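Local coordinates for HD domain-containing protein (Aquifex aeolicus, PDB 2HEK), which is of unproven function but may be a dGTPase of the HD family; it binds zinc, and GDP at a site far from the active site, at residues E117-L122 and Y126-I131; K78-L83 and R136-K141; S230-E235 and K281-L286. All blocks are in the same frame, centred on the assembly; numbering follows the deposited sequence.

Contact 1. Residues E117-L122 and Y126-I131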
loop_
_atom_site.group_PDB
_atom_site.type_symbol
_atom_site.label_atom_id
_atom_site.label_comp_id
_atom_site.label_asym_id
_atom_site.label_seq_id
_atom_site.Cartn_x
_atom_site.Cartn_y
_atom_site.Cartn_z
ATOM N N GLU A 117 21.569 26.387 -23.501
ATOM C CA GLU A 117 22.698 25.825 -22.740
ATOM C C GLU A 117 22.699 24.302 -22.685
ATOM O O GLU A 117 23.737 23.708 -22.429
ATOM C CB GLU A 117 22.770 26.407 -21.305
ATOM C CG GLU A 117 21.451 26.320 -20.506
ATOM C CD GLU A 117 21.561 26.803 -19.033
ATOM O OE1 GLU A 117 22.636 26.572 -18.395
ATOM O OE2 GLU A 117 20.573 27.405 -18.515
ATOM N N ILE A 118 21.539 23.655 -22.888
ATOM C CA ILE A 118 21.502 22.177 -22.910
ATOM C C ILE A 118 22.582 21.623 -23.854
ATOM O O ILE A 118 23.302 20.701 -23.508
ATOM C CB ILE A 118 20.102 21.615 -23.316
ATOM C CG1 ILE A 118 19.023 22.038 -22.307
ATOM C CG2 ILE A 118 20.125 20.089 -23.496
ATOM C CD1 ILE A 118 19.242 21.501 -20.935
ATOM N N TYR A 119 22.713 22.191 -25.049
ATOM C CA TYR A 119 23.717 21.657 -25.992
ATOM C C TYR A 119 25.143 21.655 -25.407
ATOM O O TYR A 119 25.870 20.621 -25.416
ATOM C CB TYR A 119 23.681 22.447 -27.314
ATOM C CG TYR A 119 24.431 21.686 -28.390
ATOM C CD1 TYR A 119 23.872 20.539 -28.980
ATOM C CD2 TYR A 119 25.709 22.080 -28.784
ATOM C CE1 TYR A 119 24.561 19.808 -29.966
ATOM C CE2 TYR A 119 26.420 21.362 -29.775
ATOM C CZ TYR A 119 25.830 20.229 -30.346
ATOM O OH TYR A 119 26.510 19.497 -31.275
ATOM N N GLU A 120 25.560 22.807 -24.880
ATOM C CA GLU A 120 26.893 22.939 -24.279
ATOM C C GLU A 120 27.064 21.963 -23.137
ATOM O O GLU A 120 28.134 21.354 -22.947
ATOM C CB GLU A 120 27.101 24.366 -23.778
ATOM C CG GLU A 120 27.648 25.306 -24.839
ATOM C CD GLU A 120 26.611 25.729 -25.880
ATOM O OE1 GLU A 120 27.040 26.069 -27.008
ATOM O OE2 GLU A 120 25.375 25.728 -25.587
ATOM N N ILE A 121 26.000 21.789 -22.361
ATOM C CA ILE A 121 26.078 20.848 -21.255
ATOM C C ILE A 121 26.322 19.436 -21.781
ATOM O O ILE A 121 27.237 18.730 -21.309
ATOM C CB ILE A 121 24.795 20.928 -20.336
ATOM C CG1 ILE A 121 24.733 22.291 -19.639
ATOM C CG2 ILE A 121 24.823 19.767 -19.322
ATOM C CD1 ILE A 121 23.321 22.689 -19.072
ATOM N N LEU A 122 25.521 18.997 -22.754
ATOM C CA LEU A 122 25.727 17.634 -23.325
ATOM C C LEU A 122 27.115 17.449 -23.995
ATOM O O LEU A 122 27.736 16.352 -23.919
ATOM C CB LEU A 122 24.622 17.317 -24.332
ATOM C CG LEU A 122 23.178 17.191 -23.798
ATOM C CD1 LEU A 122 22.197 17.152 -24.956
ATOM C CD2 LEU A 122 23.103 15.908 -22.985
ATOM N N TYR A 126 29.395 14.172 -24.407
ATOM C CA TYR A 126 29.050 13.398 -25.635
ATOM C C TYR A 126 29.571 14.099 -26.883
ATOM O O TYR A 126 29.604 15.314 -26.910
ATOM C CB TYR A 126 27.520 13.163 -25.736
ATOM C CG TYR A 126 27.085 12.098 -24.735
ATOM C CD1 TYR A 126 26.511 12.446 -23.515
ATOM C CD2 TYR A 126 27.361 10.752 -24.975
ATOM C CE1 TYR A 126 26.169 11.455 -22.576
ATOM C CE2 TYR A 126 27.045 9.766 -24.052
ATOM C CZ TYR A 126 26.439 10.124 -22.862
ATOM O OH TYR A 126 26.143 9.107 -21.965
ATOM N N SER A 127 29.950 13.311 -27.898
ATOM C CA SER A 127 30.375 13.802 -29.219
ATOM C C SER A 127 29.203 14.477 -29.920
ATOM O O SER A 127 28.038 14.229 -29.562
ATOM C CB SER A 127 30.820 12.609 -30.046
ATOM O OG SER A 127 29.701 11.761 -30.326
ATOM N N HIS A 128 29.487 15.314 -30.926
ATOM C CA HIS A 128 28.449 15.880 -31.782
ATOM C C HIS A 128 27.477 14.806 -32.329
ATOM O O HIS A 128 26.259 15.036 -32.373
ATOM C CB HIS A 128 29.096 16.614 -32.999
ATOM C CG HIS A 128 28.103 17.280 -33.885
ATOM N ND1 HIS A 128 27.821 18.627 -33.803
ATOM C CD2 HIS A 128 27.263 16.779 -34.817
ATOM C CE1 HIS A 128 26.867 18.933 -34.667
ATOM N NE2 HIS A 128 26.509 17.829 -35.297
ATOM N N GLU A 129 28.021 13.674 -32.794
ATOM C CA GLU A 129 27.217 12.554 -33.340
ATOM C C GLU A 129 26.289 11.929 -32.271
ATOM O O GLU A 129 25.137 11.671 -32.543
ATOM C CB GLU A 129 28.139 11.474 -33.874
ATOM C CG GLU A 129 27.523 10.129 -34.346
ATOM C CD GLU A 129 26.346 10.211 -35.355
ATOM O OE1 GLU A 129 26.030 11.295 -35.936
ATOM O OE2 GLU A 129 25.718 9.130 -35.570
ATOM N N ASP A 130 26.810 11.633 -31.089
ATOM C CA ASP A 130 25.960 11.081 -29.989
ATOM C C ASP A 130 24.840 12.006 -29.546
ATOM O O ASP A 130 23.761 11.542 -29.221
ATOM C CB ASP A 130 26.813 10.615 -28.827
ATOM C CG ASP A 130 27.534 9.326 -29.151
ATOM O OD1 ASP A 130 27.035 8.568 -30.018
ATOM O OD2 ASP A 130 28.600 9.047 -28.567
ATOM N N ILE A 131 25.055 13.319 -29.607
ATOM C CA ILE A 131 23.975 14.257 -29.349
ATOM C C ILE A 131 22.908 14.182 -30.456
ATOM O O ILE A 131 21.709 14.310 -30.180
ATOM C CB ILE A 131 24.498 15.681 -29.156
ATOM C CG1 ILE A 131 25.372 15.777 -27.890
ATOM C CG2 ILE A 131 23.370 16.661 -29.040
ATOM C CD1 ILE A 131 26.006 17.208 -27.663
HETATM O O HOH W 1 25.105 17.436 -32.245
#
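The short connection between helix 117-123 and helix 128-139 of the HD domain is closed by Tyr-119 and Leu-122 on one side and Tyr-126, His-128 and Ile-131 on the other. At its base the peptide N of Tyr-126 donates to O of Leu-122 at 2.8 Å, with a somewhat bent N-H...O angle of 141°. Beyond this bond the pairing is made by side chains. Ile-131 reaches back with both of its branches. Its CD1 lies over one face of the Tyr-119 ring, 4.2 Å from the centroid and 28° off the ring normal, which makes it a CH-pi contact. The same methyl also meets CB of Leu-122 at 3.6 Å. The second branch, CG2, touches CE1 of Tyr-119 at 3.5 Å, so the isoleucine grips the ring at that carbon with two methyls. Tyr-119 can extend this far because its CG stands anti to the backbone N (chi1 -165°), swinging the phenol across to the start of the next helix. There its OH comes 3.0 Å from ND1 of His-128, while a water in the plane of the phenol ring accepts from that OH at 2.7 Å. The water in turn donates a hydrogen bond to O of His-128 and sits above one face of the imidazole, so it ties ring and backbone of the two segments together at the outer side. Ser-127 caps the N-terminus of that helix, its OG accepting the N-H of Asp-130 at 3.0 Å. On the inner side, Leu-122 packs on Leu-22 and the Tyr-126 side chain on helix 74-82. The whole is a pair of consecutive HD-domain helices joined by a short connection, apolar within, water-bridged without, with a serine N-cap before the second.

Contact 2. Residues K78-L83 and R136-K141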
loop_
_atom_site.group_PDB
_atom_site.type_symbol
_atom_site.label_atom_id
_atom_site.label_comp_id
_atom_site.label_asym_id
_atom_site.label_seq_id
_atom_site.Cartn_x
_atom_site.Cartn_y
_atom_site.Cartn_z
ATOM N N LYS A 78 19.398 7.075 -20.827
ATOM C CA LYS A 78 18.860 7.682 -19.603
ATOM C C LYS A 78 18.731 9.167 -19.826
ATOM O O LYS A 78 17.704 9.788 -19.465
ATOM C CB LYS A 78 19.752 7.432 -18.378
ATOM C CG LYS A 78 19.602 6.006 -17.776
ATOM C CD LYS A 78 20.766 5.700 -16.830
ATOM C CE LYS A 78 20.960 6.805 -15.739
ATOM N NZ LYS A 78 22.174 6.498 -14.865
ATOM N N LEU A 79 19.754 9.761 -20.432
ATOM C CA LEU A 79 19.644 11.203 -20.681
ATOM C C LEU A 79 18.594 11.495 -21.732
ATOM O O LEU A 79 17.908 12.502 -21.633
ATOM C CB LEU A 79 21.018 11.849 -21.021
ATOM C CG LEU A 79 22.090 11.768 -19.917
ATOM C CD1 LEU A 79 23.452 12.430 -20.335
ATOM C CD2 LEU A 79 21.582 12.362 -18.589
ATOM N N ALA A 80 18.452 10.635 -22.753
ATOM C CA ALA A 80 17.375 10.834 -23.724
ATOM C C ALA A 80 16.013 10.815 -23.002
ATOM O O ALA A 80 15.107 11.592 -23.344
ATOM C CB ALA A 80 17.428 9.732 -24.823
ATOM N N GLY A 81 15.869 9.910 -22.019
ATOM C CA GLY A 81 14.637 9.841 -21.190
ATOM C C GLY A 81 14.464 11.142 -20.414
ATOM O O GLY A 81 13.404 11.767 -20.453
ATOM N N LEU A 82 15.510 11.568 -19.717
ATOM C CA LEU A 82 15.481 12.825 -18.953
ATOM C C LEU A 82 15.012 14.074 -19.739
ATOM O O LEU A 82 14.238 14.905 -19.211
ATOM C CB LEU A 82 16.866 13.059 -18.330
ATOM C CG LEU A 82 16.982 14.209 -17.312
ATOM C CD1 LEU A 82 16.208 13.884 -15.987
ATOM C CD2 LEU A 82 18.478 14.546 -17.015
ATOM N N LEU A 83 15.430 14.200 -21.014
ATOM C CA LEU A 83 15.167 15.434 -21.761
ATOM C C LEU A 83 13.947 15.334 -22.662
ATOM O O LEU A 83 13.636 16.259 -23.408
ATOM C CB LEU A 83 16.417 15.808 -22.581
ATOM C CG LEU A 83 17.696 15.925 -21.731
ATOM C CD1 LEU A 83 18.883 16.232 -22.617
ATOM C CD2 LEU A 83 17.563 17.012 -20.651
ATOM N N ARG A 136 17.345 11.899 -31.897
ATOM C CA ARG A 136 16.526 10.929 -32.640
ATOM C C ARG A 136 15.853 9.928 -31.713
ATOM O O ARG A 136 14.691 9.615 -31.884
ATOM C CB ARG A 136 17.391 10.176 -33.676
ATOM C CG ARG A 136 17.696 11.044 -34.904
ATOM C CD ARG A 136 18.241 10.250 -36.114
ATOM N NE ARG A 136 19.561 9.682 -35.856
ATOM C CZ ARG A 136 20.702 10.367 -36.032
ATOM N NH1 ARG A 136 20.678 11.629 -36.421
ATOM N NH2 ARG A 136 21.848 9.805 -35.789
ATOM N N ILE A 137 16.621 9.406 -30.771
ATOM C CA ILE A 137 16.154 8.440 -29.802
ATOM C C ILE A 137 14.990 9.047 -28.999
ATOM O O ILE A 137 13.907 8.444 -28.891
ATOM C CB ILE A 137 17.317 7.980 -28.901
ATOM C CG1 ILE A 137 18.247 7.073 -29.718
ATOM C CG2 ILE A 137 16.812 7.227 -27.580
ATOM C CD1 ILE A 137 19.606 6.948 -29.146
ATOM N N THR A 138 15.186 10.262 -28.504
ATOM C CA THR A 138 14.154 10.883 -27.699
ATOM C C THR A 138 12.903 11.269 -28.495
ATOM O O THR A 138 11.810 11.308 -27.937
ATOM C CB THR A 138 14.670 12.059 -26.829
ATOM O OG1 THR A 138 13.859 12.122 -25.644
ATOM C CG2 THR A 138 14.620 13.402 -27.582
ATOM N N LEU A 139 13.042 11.545 -29.792
ATOM C CA LEU A 139 11.869 11.912 -30.578
ATOM C C LEU A 139 11.183 10.721 -31.195
ATOM O O LEU A 139 10.181 10.885 -31.887
ATOM C CB LEU A 139 12.222 12.902 -31.686
ATOM C CG LEU A 139 12.842 14.214 -31.250
ATOM C CD1 LEU A 139 13.157 15.041 -32.490
ATOM C CD2 LEU A 139 11.912 14.949 -30.333
ATOM N N GLY A 140 11.721 9.536 -30.976
ATOM C CA GLY A 140 11.216 8.340 -31.663
ATOM C C GLY A 140 11.422 8.358 -33.190
ATOM O O GLY A 140 10.565 7.884 -33.941
ATOM N N LYS A 141 12.548 8.915 -33.651
ATOM C CA LYS A 141 12.890 8.895 -35.087
ATOM C C LYS A 141 14.256 8.248 -35.368
ATOM O O LYS A 141 15.145 8.902 -35.906
ATOM C CB LYS A 141 12.856 10.310 -35.655
ATOM C CG LYS A 141 11.640 11.077 -35.262
ATOM C CD LYS A 141 11.194 11.983 -36.372
ATOM C CE LYS A 141 9.732 12.379 -36.189
ATOM N NZ LYS A 141 9.082 12.721 -37.487
#
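Ile-137 and Thr-138, neighbours in the last turn of helix 128-139, are the residues that meet Ala-80 on helix 74-82. Ile-137 comes first, and it is its CG2 branch that touches CB of Ala-80, at 3.8 Å. Ile-154 of helix 145-155 lies against both of these side chains and makes the junction three-sided. At Thr-138 the two backbones draw close, its CA lying 5.1 Å from that of Ala-80, a separation that the small alanine side chain permits. OG1 of Thr-138 donates to O of Ala-80 at 2.7 Å. The C=O...OG1 angle is 135° and the hydroxyl stands 36° out of the carbonyl plane, so it approaches from above and not along a lone pair. A chi1 of -150° sets OG1 roughly opposite the backbone N and aims it at the neighbouring helix. The threonine side chain also touches His-84 and lies about 9 Å from the bound zinc. The chain then leaves the helix through a Schellman motif: Gly-140 has positive phi, its N bonds back to O of Ile-137, and N of Lys-141 reaches O of Arg-136 at 2.9 Å. Chemically, a buried hydroxyl is satisfied by a carbonyl near the C-terminal end of helix 74-82, which implies a directional link between two helices near the zinc site, made by one short polar bond amid methyl contacts.

Contact 3. Residues S230-E235 and K281-L286. With GDP (guanosine-5'-diphosphate), chain G.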
loop_
_atom_site.group_PDB
_atom_site.type_symbol
_atom_site.label_atom_id
_atom_site.label_comp_id
_atom_site.label_asym_id
_atom_site.label_seq_id
_atom_site.Cartn_x
_atom_site.Cartn_y
_atom_site.Cartn_z
ATOM N N SER A 230 -10.314 21.216 -21.952
ATOM C CA SER A 230 -9.233 21.245 -22.938
ATOM C C SER A 230 -9.699 21.869 -24.261
ATOM O O SER A 230 -8.948 22.617 -24.892
ATOM C CB SER A 230 -8.696 19.831 -23.179
ATOM O OG SER A 230 -7.623 19.864 -24.108
ATOM N N ILE A 231 -10.933 21.560 -24.661
ATOM C CA ILE A 231 -11.568 22.197 -25.833
ATOM C C ILE A 231 -11.596 23.728 -25.664
ATOM O O ILE A 231 -11.097 24.431 -26.527
ATOM C CB ILE A 231 -12.948 21.588 -26.130
ATOM C CG1 ILE A 231 -12.794 20.142 -26.643
ATOM C CG2 ILE A 231 -13.743 22.402 -27.157
ATOM C CD1 ILE A 231 -14.098 19.401 -26.646
ATOM N N HIS A 232 -12.088 24.227 -24.529
ATOM C CA HIS A 232 -12.038 25.672 -24.224
ATOM C C HIS A 232 -10.627 26.247 -24.183
ATOM O O HIS A 232 -10.370 27.304 -24.750
ATOM C CB HIS A 232 -12.786 26.023 -22.924
ATOM C CG HIS A 232 -14.247 25.704 -22.959
ATOM N ND1 HIS A 232 -15.059 26.059 -24.017
ATOM C CD2 HIS A 232 -15.054 25.096 -22.054
ATOM C CE1 HIS A 232 -16.293 25.655 -23.775
ATOM N NE2 HIS A 232 -16.319 25.077 -22.587
ATOM N N LEU A 233 -9.703 25.547 -23.523
ATOM C CA LEU A 233 -8.335 26.008 -23.416
ATOM C C LEU A 233 -7.667 26.133 -24.786
ATOM O O LEU A 233 -6.992 27.121 -25.083
ATOM C CB LEU A 233 -7.512 25.090 -22.510
ATOM C CG LEU A 233 -6.134 25.746 -22.520
ATOM C CD1 LEU A 233 -5.839 26.623 -21.319
ATOM C CD2 LEU A 233 -5.075 24.742 -22.722
ATOM N N VAL A 234 -7.850 25.120 -25.624
ATOM C CA VAL A 234 -7.181 25.101 -26.912
ATOM C C VAL A 234 -7.711 26.232 -27.830
ATOM O O VAL A 234 -6.943 26.893 -28.544
ATOM C CB VAL A 234 -7.200 23.676 -27.530
ATOM C CG1 VAL A 234 -6.803 23.706 -28.970
ATOM C CG2 VAL A 234 -6.225 22.760 -26.747
ATOM N N GLU A 235 -9.004 26.501 -27.767
ATOM C CA GLU A 235 -9.548 27.636 -28.510
ATOM C C GLU A 235 -8.872 28.947 -28.089
ATOM O O GLU A 235 -8.462 29.750 -28.949
ATOM C CB GLU A 235 -11.064 27.716 -28.333
ATOM C CG GLU A 235 -11.776 26.623 -29.095
ATOM C CD GLU A 235 -13.263 26.558 -28.834
ATOM O OE1 GLU A 235 -13.824 27.514 -28.267
ATOM O OE2 GLU A 235 -13.878 25.537 -29.216
ATOM N N LYS A 281 -18.070 27.621 -15.838
ATOM C CA LYS A 281 -19.098 27.915 -16.842
ATOM C C LYS A 281 -18.786 27.173 -18.154
ATOM O O LYS A 281 -19.197 27.620 -19.220
ATOM C CB LYS A 281 -19.213 29.424 -17.082
ATOM C CG LYS A 281 -19.624 30.241 -15.868
ATOM C CD LYS A 281 -19.932 31.682 -16.248
ATOM C CE LYS A 281 -20.198 32.558 -15.036
ATOM N NZ LYS A 281 -19.720 33.952 -15.248
ATOM N N HIS A 282 -18.054 26.052 -18.047
ATOM C CA HIS A 282 -17.738 25.208 -19.202
ATOM C C HIS A 282 -19.046 24.720 -19.831
ATOM O O HIS A 282 -20.047 24.537 -19.124
ATOM C CB HIS A 282 -16.845 23.993 -18.790
ATOM C CG HIS A 282 -17.464 23.082 -17.766
ATOM N ND1 HIS A 282 -18.351 22.076 -18.096
ATOM C CD2 HIS A 282 -17.261 22.974 -16.430
ATOM C CE1 HIS A 282 -18.732 21.441 -16.998
ATOM N NE2 HIS A 282 -18.073 21.958 -15.972
ATOM N N PHE A 283 -19.038 24.487 -21.144
ATOM C CA PHE A 283 -20.193 23.858 -21.782
ATOM C C PHE A 283 -20.535 22.576 -21.037
ATOM O O PHE A 283 -19.645 21.845 -20.554
ATOM C CB PHE A 283 -19.948 23.592 -23.265
ATOM C CG PHE A 283 -20.001 24.835 -24.155
ATOM C CD1 PHE A 283 -19.926 26.115 -23.625
ATOM C CD2 PHE A 283 -20.095 24.698 -25.530
ATOM C CE1 PHE A 283 -19.959 27.241 -24.461
ATOM C CE2 PHE A 283 -20.129 25.816 -26.386
ATOM C CZ PHE A 283 -20.062 27.093 -25.850
ATOM N N LYS A 284 -21.825 22.324 -20.902
ATOM C CA LYS A 284 -22.307 21.190 -20.134
ATOM C C LYS A 284 -22.527 19.970 -21.055
ATOM O O LYS A 284 -22.947 20.122 -22.195
ATOM C CB LYS A 284 -23.571 21.613 -19.404
ATOM C CG LYS A 284 -24.211 20.557 -18.546
ATOM C CD LYS A 284 -25.142 21.218 -17.540
ATOM C CE LYS A 284 -25.602 20.237 -16.476
ATOM N NZ LYS A 284 -26.286 20.960 -15.361
ATOM N N THR A 285 -22.222 18.770 -20.570
ATOM C CA THR A 285 -22.365 17.561 -21.383
ATOM C C THR A 285 -23.855 17.284 -21.647
ATOM O O THR A 285 -24.630 17.090 -20.720
ATOM C CB THR A 285 -21.718 16.313 -20.707
ATOM O OG1 THR A 285 -20.362 16.616 -20.343
ATOM C CG2 THR A 285 -21.704 15.149 -21.663
ATOM N N LEU A 286 -24.242 17.275 -22.908
ATOM C CA LEU A 286 -25.631 16.924 -23.250
ATOM C C LEU A 286 -25.748 15.420 -23.522
ATOM O O LEU A 286 -26.671 14.764 -23.059
ATOM C CB LEU A 286 -26.085 17.738 -24.470
ATOM C CG LEU A 286 -27.510 17.537 -25.027
ATOM C CD1 LEU A 286 -28.572 17.864 -23.979
ATOM C CD2 LEU A 286 -27.661 18.409 -26.251
HETATM P PB GDP G . -20.692 18.559 -13.845
HETATM O O1B GDP G . -20.506 17.202 -14.513
HETATM O O2B GDP G . -21.750 19.386 -14.568
HETATM O O3B GDP G . -21.132 18.362 -12.395
HETATM O O3A GDP G . -19.306 19.393 -13.918
HETATM P PA GDP G . -18.629 20.204 -12.702
HETATM O O1A GDP G . -19.562 20.533 -11.567
HETATM O O2A GDP G . -18.007 21.468 -13.236
HETATM O "O5'" GDP G . -17.421 19.271 -12.159
HETATM C "C5'" GDP G . -17.356 17.858 -12.297
HETATM C "C4'" GDP G . -16.370 17.233 -11.300
HETATM O "O4'" GDP G . -15.288 18.093 -10.894
HETATM C "C3'" GDP G . -17.053 16.803 -10.029
HETATM O "O3'" GDP G . -16.595 15.433 -9.829
HETATM C "C2'" GDP G . -16.379 17.641 -8.985
HETATM O "O2'" GDP G . -16.298 16.830 -7.838
HETATM C "C1'" GDP G . -14.992 17.889 -9.518
HETATM N N9 GDP G . -14.402 19.170 -9.070
HETATM C C8 GDP G . -13.103 19.400 -8.820
HETATM N N7 GDP G . -12.887 20.690 -8.487
HETATM C C5 GDP G . -14.081 21.303 -8.519
HETATM C C6 GDP G . -14.573 22.666 -8.251
HETATM O O6 GDP G . -13.754 23.517 -7.932
HETATM N N1 GDP G . -15.876 22.955 -8.427
HETATM C C2 GDP G . -16.768 22.011 -8.797
HETATM N N2 GDP G . -18.085 22.381 -8.932
HETATM N N3 GDP G . -16.376 20.719 -9.053
HETATM C C4 GDP G . -15.080 20.327 -8.927
#
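A GDP pocket takes His-282 from the junction where His-232 of helix 224-240 meets His-282 and Phe-283, the residues leading into strand 284-289. NE2 of His-232 accepts the backbone N-H of Phe-283 at 3.1 Å. The bond is nearly straight, 169°, and the donor lies close to the imidazole plane, consistent with an unprotonated NE2. The same ring turns its edge to the face of Phe-283 in a T-shaped pair, with planes at 76° and centroids 5.0 Å apart; CE1 of His-232 comes over the phenyl near its rim, 3.7 Å from CD1 of Phe-283. On its other carbon, CD2, His-232 touches CB of His-282 at 3.9 Å. His-282 holds its CG between the backbone N and the carbonyl carbon (chi1 60°), which carries its imidazole away from residues 230-235 and to the nucleotide, against Val-225 and Ile-228 of the same helix. Its two nitrogens are both used: ND1 donates to O of Phe-283 at 2.8 Å, and NE2 donates to O2A of GDP, also at 2.8 Å. With both nitrogens donating, the ring may well be cationic, which would suit a phosphate partner. His-232 is thus a second-shell residue, fixing the backbone next to the ligand-binding histidine. Arg-280 and residues of the second subunit, among them its Lys-3 and Arg-32, bond the same GDP, a nucleoside-diphosphate site shared between two chains.

How the contacts relate
Contacts 1 and 2 belong to the HD domain and share helix 128-139: contact 1 holds its first turn, contact 2 its last. Their centres lie 13 Å apart, and they touch through Tyr-126 CE1 and Leu-79 CD1 at 3.7 Å. Contact 1 is partly exposed and uses water and a phenol at its outer side, whereas contact 2 is wholly buried and relies on a hydroxyl-carbonyl bond. Contact 3, also buried, lies across the chain's centre in the HD-associated region, its centre about 33 Å from that of contact 2. Its chemistry is aromatic and imidazole-based, joining a helix to a strand entrance, and one of its residues binds a nucleotide, whereas contact 2 only lies near the zinc.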